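Side-chain contacts in histidine acid phosphatase (Hafnia alvei, PDB 4ARU), which belongs to the histidine acid phosphatases, branch 2 of the histidine phosphatase superfamily, with an alpha/beta fold built round a mixed sheet: residues 393-396 with 397-401; 53-56 with 57-60; 150-153 with 154-158. One frame throughout, in Å; residues are numbered along the deposited sequence.

Contact 1. Residues 393-396 with 397-401; sequences CPLS and TFSRL
A first torsion of 179° carries SG of Cys393 away from its backbone N, and one of -178° does the same for CG of Phe398, which lays the sulfur against the root of the aromatic side chain: Cys393 SG is 4.0 Å from Phe398 CB and does not reach the ring. The ring itself is approached obliquely by Leu395, whose CD1 stands 4.3 Å from Phe398 CD2. On the next residue, Ser399 OG lies 3.0 Å from Leu395 O and is hydrogen-bonded to Ser284. Leu395 O is gripped by Ser399 N, 2.8 Å away, with a nearly straight N-H...O angle of 168°.

These bonds open a helix straight out of a beta strand. Residues 393-394 pair with strand 348-356, Pro394 is the N-cap of helix 395-405, and its carbonyl receives the first helical bond, Phe398 N to Pro394 O at 2.9 Å. The proline ring and the side chain of Thr397 lie side by side and point the same way, with Pro394 CB 3.9 Å from Thr397 OG1. That hydroxyl is hydrogen-bonded to Asp386 and also receives a bond from a water, which in turn is 2.7 Å from Ser396 OG and thereby bridges the neighbouring hydroxyls on the outer side of the turn. The disulfide from Cys393 to Cys384 ties the strand end to the loop that supplies potassium ligands, while Phe338 and Val350 of the sheet touch the Phe398 side chain.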
# COMPACT_ATOMS: atom_id res chain seq x y z
N CYS A 393 7.43 12.52 -16.08
CA CYS A 393 7.96 13.60 -15.29
C CYS A 393 9.47 13.65 -15.48
O CYS A 393 10.12 12.68 -15.15
CB CYS A 393 7.64 13.32 -13.80
SG CYS A 393 8.26 14.57 -12.66
N PRO A 394 10.06 14.75 -15.96
CA PRO A 394 11.53 14.80 -16.05
C PRO A 394 12.20 14.39 -14.73
O PRO A 394 11.77 14.81 -13.67
CB PRO A 394 11.87 16.26 -16.33
CG PRO A 394 10.63 16.88 -16.81
CD PRO A 394 9.47 16.08 -16.29
N LEU A 395 13.18 13.50 -14.78
CA LEU A 395 13.82 13.03 -13.56
C LEU A 395 14.40 14.21 -12.77
O LEU A 395 14.32 14.22 -11.54
CB LEU A 395 14.95 12.04 -13.88
CG LEU A 395 15.75 11.58 -12.65
CD1 LEU A 395 14.87 10.86 -11.67
CD2 LEU A 395 16.89 10.69 -13.09
N SER A 396 14.95 15.21 -13.46
CA SER A 396 15.54 16.36 -12.79
C SER A 396 14.46 17.08 -11.97
O SER A 396 14.72 17.53 -10.85
CB SER A 396 16.18 17.26 -13.83
OG SER A 396 15.31 17.58 -14.93
N THR A 397 13.24 17.14 -12.46
CA THR A 397 12.16 17.71 -11.68
C THR A 397 11.72 16.78 -10.55
O THR A 397 11.51 17.22 -9.40
CB THR A 397 10.94 18.08 -12.58
OG1 THR A 397 11.39 18.97 -13.57
CG2 THR A 397 9.81 18.67 -11.71
N PHE A 398 11.54 15.50 -10.84
CA PHE A 398 11.16 14.50 -9.83
C PHE A 398 12.12 14.59 -8.65
O PHE A 398 11.67 14.61 -7.48
CB PHE A 398 11.20 13.12 -10.45
CG PHE A 398 10.77 12.02 -9.51
CD1 PHE A 398 9.41 11.72 -9.34
CD2 PHE A 398 11.70 11.26 -8.83
CE1 PHE A 398 9.00 10.74 -8.49
CE2 PHE A 398 11.29 10.29 -7.95
CZ PHE A 398 9.96 10.00 -7.80
N SER A 399 13.42 14.64 -8.93
CA SER A 399 14.44 14.73 -7.88
C SER A 399 14.24 15.92 -6.99
O SER A 399 14.40 15.85 -5.78
CB SER A 399 15.82 14.80 -8.48
OG SER A 399 16.10 13.59 -9.18
N ARG A 400 13.88 17.05 -7.59
CA ARG A 400 13.76 18.30 -6.82
C ARG A 400 12.50 18.19 -5.95
O ARG A 400 12.51 18.57 -4.76
CB ARG A 400 13.68 19.53 -7.75
CG ARG A 400 13.76 20.85 -6.98
CD ARG A 400 15.17 21.10 -6.50
NE ARG A 400 16.10 21.57 -7.54
CZ ARG A 400 16.38 22.86 -7.81
NH1 ARG A 400 15.77 23.85 -7.15
NH2 ARG A 400 17.26 23.15 -8.77
N LEU A 401 11.44 17.62 -6.48
CA LEU A 401 10.23 17.37 -5.71
C LEU A 401 10.48 16.48 -4.48
O LEU A 401 10.02 16.76 -3.35
CB LEU A 401 9.12 16.81 -6.57
CG LEU A 401 8.56 17.73 -7.63
CD1 LEU A 401 7.57 16.93 -8.45
CD2 LEU A 401 7.84 18.92 -7.01
O HOH W 1 13.96 19.84 -14.56

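Contact 2. Residues 53-56 with 57-60; sequences GEHL and ISLM
From CB, the side chain of His55 runs with CG anti to the backbone N (chi1 175°), which turns the imidazole along the helix toward the residue four places on. ND1 is the ring atom nearest Ser58, 3.8 Å from Ser58 OG in an oblique approach. Farther out, CE1 lies 3.9 Å from Leu59 CD2, and NE2 is 3.8 Å from Leu59 CD1. Leu59 CG sits over one face, offset toward the rim and 23° off the ring normal as seen from the centroid, which meets the geometry of a CH-pi contact; both methyls lie on the same side of the ring plane as CG, spread over its outer part. Leu59 CD1, the methyl already near NE2, is also 4.2 Å from Leu56 CD2.

This is an i to i+4 pairing along helix 51-70, whose regular bonds are Ile57 N to Gly53 O, Ser58 N to Glu54 O, Leu59 N to His55 O and Met60 N to Leu56 O. His55 O has two donors within the segments. It accepts Leu59 N at 2.9 Å, in the carbonyl plane, and also the hydroxyl of Ser58, described here for one of two deposited conformers and therefore less certain, whose OG is 2.7 Å from His55 O. Ser58 OG sits between its backbone N and carbonyl carbon, the rotamer that folds the hydroxyl back onto the preceding turn; it meets the oxygen well off the carbonyl axis, at a C=O...OG angle of 124°. Toward helix 93-106, Ile57 packs on Thr98 and Ala101, and Glu54 on Lys97; Ile57 CG1 comes within 3.3 Å of Gly53 O. Leu56 O accepts from Met60 N and also from the side chain of Gln357.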
# COMPACT_ATOMS: atom_id res chain seq x y z
N GLY A 53 -2.97 -15.95 -0.92
CA GLY A 53 -2.32 -14.67 -1.06
C GLY A 53 -1.00 -14.79 -1.82
O GLY A 53 -0.65 -13.96 -2.67
N GLU A 54 -0.22 -15.81 -1.45
CA GLU A 54 1.02 -16.05 -2.17
C GLU A 54 0.79 -16.32 -3.63
O GLU A 54 1.48 -15.78 -4.52
CB GLU A 54 1.78 -17.19 -1.51
CG GLU A 54 2.32 -16.86 -0.14
CD GLU A 54 2.86 -18.10 0.57
OE1 GLU A 54 2.09 -18.92 1.10
OE2 GLU A 54 4.10 -18.29 0.60
N HIS A 55 -0.18 -17.16 -3.93
CA HIS A 55 -0.54 -17.48 -5.32
C HIS A 55 -0.91 -16.20 -6.09
O HIS A 55 -0.45 -15.96 -7.20
CB HIS A 55 -1.65 -18.50 -5.37
CG HIS A 55 -2.13 -18.78 -6.76
ND1 HIS A 55 -1.32 -19.30 -7.75
CD2 HIS A 55 -3.33 -18.51 -7.34
CE1 HIS A 55 -2.03 -19.39 -8.87
NE2 HIS A 55 -3.24 -18.93 -8.64
N LEU A 56 -1.73 -15.39 -5.47
CA LEU A 56 -2.16 -14.14 -6.08
C LEU A 56 -1.01 -13.20 -6.34
O LEU A 56 -1.01 -12.53 -7.37
CB LEU A 56 -3.29 -13.49 -5.23
CG LEU A 56 -4.66 -14.18 -5.26
CD1 LEU A 56 -5.53 -13.67 -4.15
CD2 LEU A 56 -5.34 -13.98 -6.61
N ILE A 57 -0.03 -13.12 -5.44
CA ILE A 57 1.17 -12.34 -5.70
C ILE A 57 1.96 -12.94 -6.85
O ILE A 57 2.47 -12.18 -7.70
CB ILE A 57 2.05 -12.24 -4.45
CG1 ILE A 57 1.37 -11.44 -3.37
CG2 ILE A 57 3.42 -11.63 -4.80
CD1 ILE A 57 1.12 -9.97 -3.67
N SER A 58 2.08 -14.27 -6.91
CA SER A 58 2.79 -14.88 -8.04
C SER A 58 2.11 -14.55 -9.38
O SER A 58 2.81 -14.36 -10.37
CB SER A 58 2.94 -16.39 -7.86
OG SER A 58 1.75 -17.08 -8.17
N LEU A 59 0.77 -14.44 -9.38
CA LEU A 59 0.07 -14.07 -10.63
C LEU A 59 0.53 -12.65 -11.04
O LEU A 59 0.78 -12.38 -12.23
CB LEU A 59 -1.47 -14.15 -10.48
CG LEU A 59 -2.02 -15.54 -10.28
CD1 LEU A 59 -3.55 -15.45 -10.10
CD2 LEU A 59 -1.68 -16.49 -11.42
N MET A 60 0.63 -11.73 -10.09
CA MET A 60 1.20 -10.40 -10.36
C MET A 60 2.63 -10.48 -10.88
O MET A 60 2.98 -9.78 -11.83
CB MET A 60 1.12 -9.48 -9.13
CG MET A 60 -0.29 -9.07 -8.79
SD MET A 60 -0.94 -7.80 -9.90
CE MET A 60 -0.13 -6.31 -9.31

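Contact 3. Residues 150-153 with 154-158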
# COMPACT_ATOMS: atom_id res chain seq x y z
N ALA A 150 -8.20 16.64 7.28
CA ALA A 150 -9.64 16.37 7.34
C ALA A 150 -10.46 17.60 6.94
O ALA A 150 -11.56 17.45 6.41
CB ALA A 150 -10.05 15.95 8.75
N GLY A 151 -9.94 18.80 7.17
CA GLY A 151 -10.69 20.03 6.87
C GLY A 151 -11.70 20.40 7.92
O GLY A 151 -12.47 21.34 7.73
N THR A 152 -11.70 19.69 9.05
CA THR A 152 -12.69 19.86 10.11
C THR A 152 -12.11 19.24 11.38
O THR A 152 -11.28 18.34 11.29
CB THR A 152 -14.05 19.23 9.68
OG1 THR A 152 -15.13 19.76 10.45
CG2 THR A 152 -14.04 17.72 9.79
N PRO A 153 -12.55 19.69 12.57
CA PRO A 153 -12.08 19.03 13.78
C PRO A 153 -12.37 17.54 13.73
O PRO A 153 -13.45 17.07 13.34
CB PRO A 153 -12.89 19.74 14.87
CG PRO A 153 -13.08 21.11 14.34
CD PRO A 153 -13.36 20.88 12.88
N ILE A 154 -11.40 16.74 14.13
CA ILE A 154 -11.51 15.29 13.98
C ILE A 154 -12.64 14.72 14.81
O ILE A 154 -13.24 13.72 14.40
CB ILE A 154 -10.20 14.54 14.33
CG1 ILE A 154 -9.18 14.77 13.25
CG2 ILE A 154 -10.43 13.03 14.44
CD1 ILE A 154 -9.73 14.57 11.85
N GLU A 155 -12.98 15.36 15.93
CA GLU A 155 -14.07 14.90 16.80
C GLU A 155 -15.42 14.86 16.06
O GLU A 155 -16.36 14.20 16.50
CB GLU A 155 -14.18 15.80 18.04
CG GLU A 155 -13.06 15.65 19.10
CD GLU A 155 -11.68 16.20 18.70
OE1 GLU A 155 -11.55 16.90 17.65
OE2 GLU A 155 -10.70 15.95 19.44
N THR A 156 -15.48 15.57 14.93
CA THR A 156 -16.71 15.66 14.14
C THR A 156 -16.71 14.76 12.90
O THR A 156 -17.63 14.78 12.10
CB THR A 156 -17.03 17.13 13.71
OG1 THR A 156 -16.11 17.58 12.69
CG2 THR A 156 -17.00 18.08 14.87
N LEU A 157 -15.66 13.95 12.74
CA LEU A 157 -15.47 13.20 11.49
C LEU A 157 -16.62 12.25 11.16
O LEU A 157 -16.92 12.05 9.98
CB LEU A 157 -14.18 12.40 11.56
CG LEU A 157 -13.70 11.78 10.26
CD1 LEU A 157 -13.27 12.83 9.26
CD2 LEU A 157 -12.59 10.78 10.49
N ASN A 158 -17.26 11.64 12.16
CA ASN A 158 -18.31 10.68 11.83
C ASN A 158 -19.43 11.35 11.03
O ASN A 158 -20.14 10.67 10.28
CB ASN A 158 -18.98 10.07 13.07
CG ASN A 158 -18.05 9.15 13.87
OD1 ASN A 158 -16.88 8.96 13.52
ND2 ASN A 158 -18.63 8.56 14.92
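Ile154 and Ala150 touch across the bend that follows helix 139-150. In the conformer given, one of two deposited, Ile154 CD1 reaches back to 3.4 Å from Ala150 CB, tighter than usual for two carbons, so the closeness itself deserves caution. The delta methyl turns back toward the helix end, where Val146 of the same helix also meets this side chain. Glu155 follows, its bent chain bringing the carboxylate back toward the Pro153 ring in one of two conformers.

Thr156 carries the polar part. Its OG1 sits between the backbone N and the carbonyl carbon (chi1 72°), facing back along the chain, and donates to Pro153 O at 2.8 Å in the carbonyl plane. The amide of the same residue reaches the same oxygen, Thr156 N to Pro153 O at 3.0 Å, but from above, 46° out of the carbonyl plane; one carbonyl is thus gripped by both groups of a single residue. A long bond completes the chain of hydroxyls: Thr152 OG1 donates to Thr156 OG1 at 3.3 Å, the two side chains crossing at a slant. Leu157 comes next, its amide bonded to Ile154 O at 2.9 Å, and its side chain packs on Val214 and Leu259 of two later helices. Asn158 is held by Ser197 and Met195.

Gly151, with positive phi, ends the preceding helix, and the i to i+3 amide bonds from Thr156 and Leu157 are those of a short 3-10 turn, here forming part of the link between helices 139-150 and 162-172.

Overall arrangement
The three contacts are local and separate, each concerned with a different moment in the course of a helix: contact 1 starts one directly from a strand, contact 2 lies within one, and contact 3 follows the end of one. Nothing touches between them. The centres of contacts 1 and 2 are 33 Å apart, those of contacts 1 and 3 34 Å, and those of contacts 2 and 3 38 Å, the last pair lying on opposite sides of the chain's centre. Among them, contact 1 is tied to the potassium ion: the side chain of Cys393 is about 7 Å from it and is disulfide-bonded to Cys384, one of its site residues with Asn380, Ile381 and Gln387.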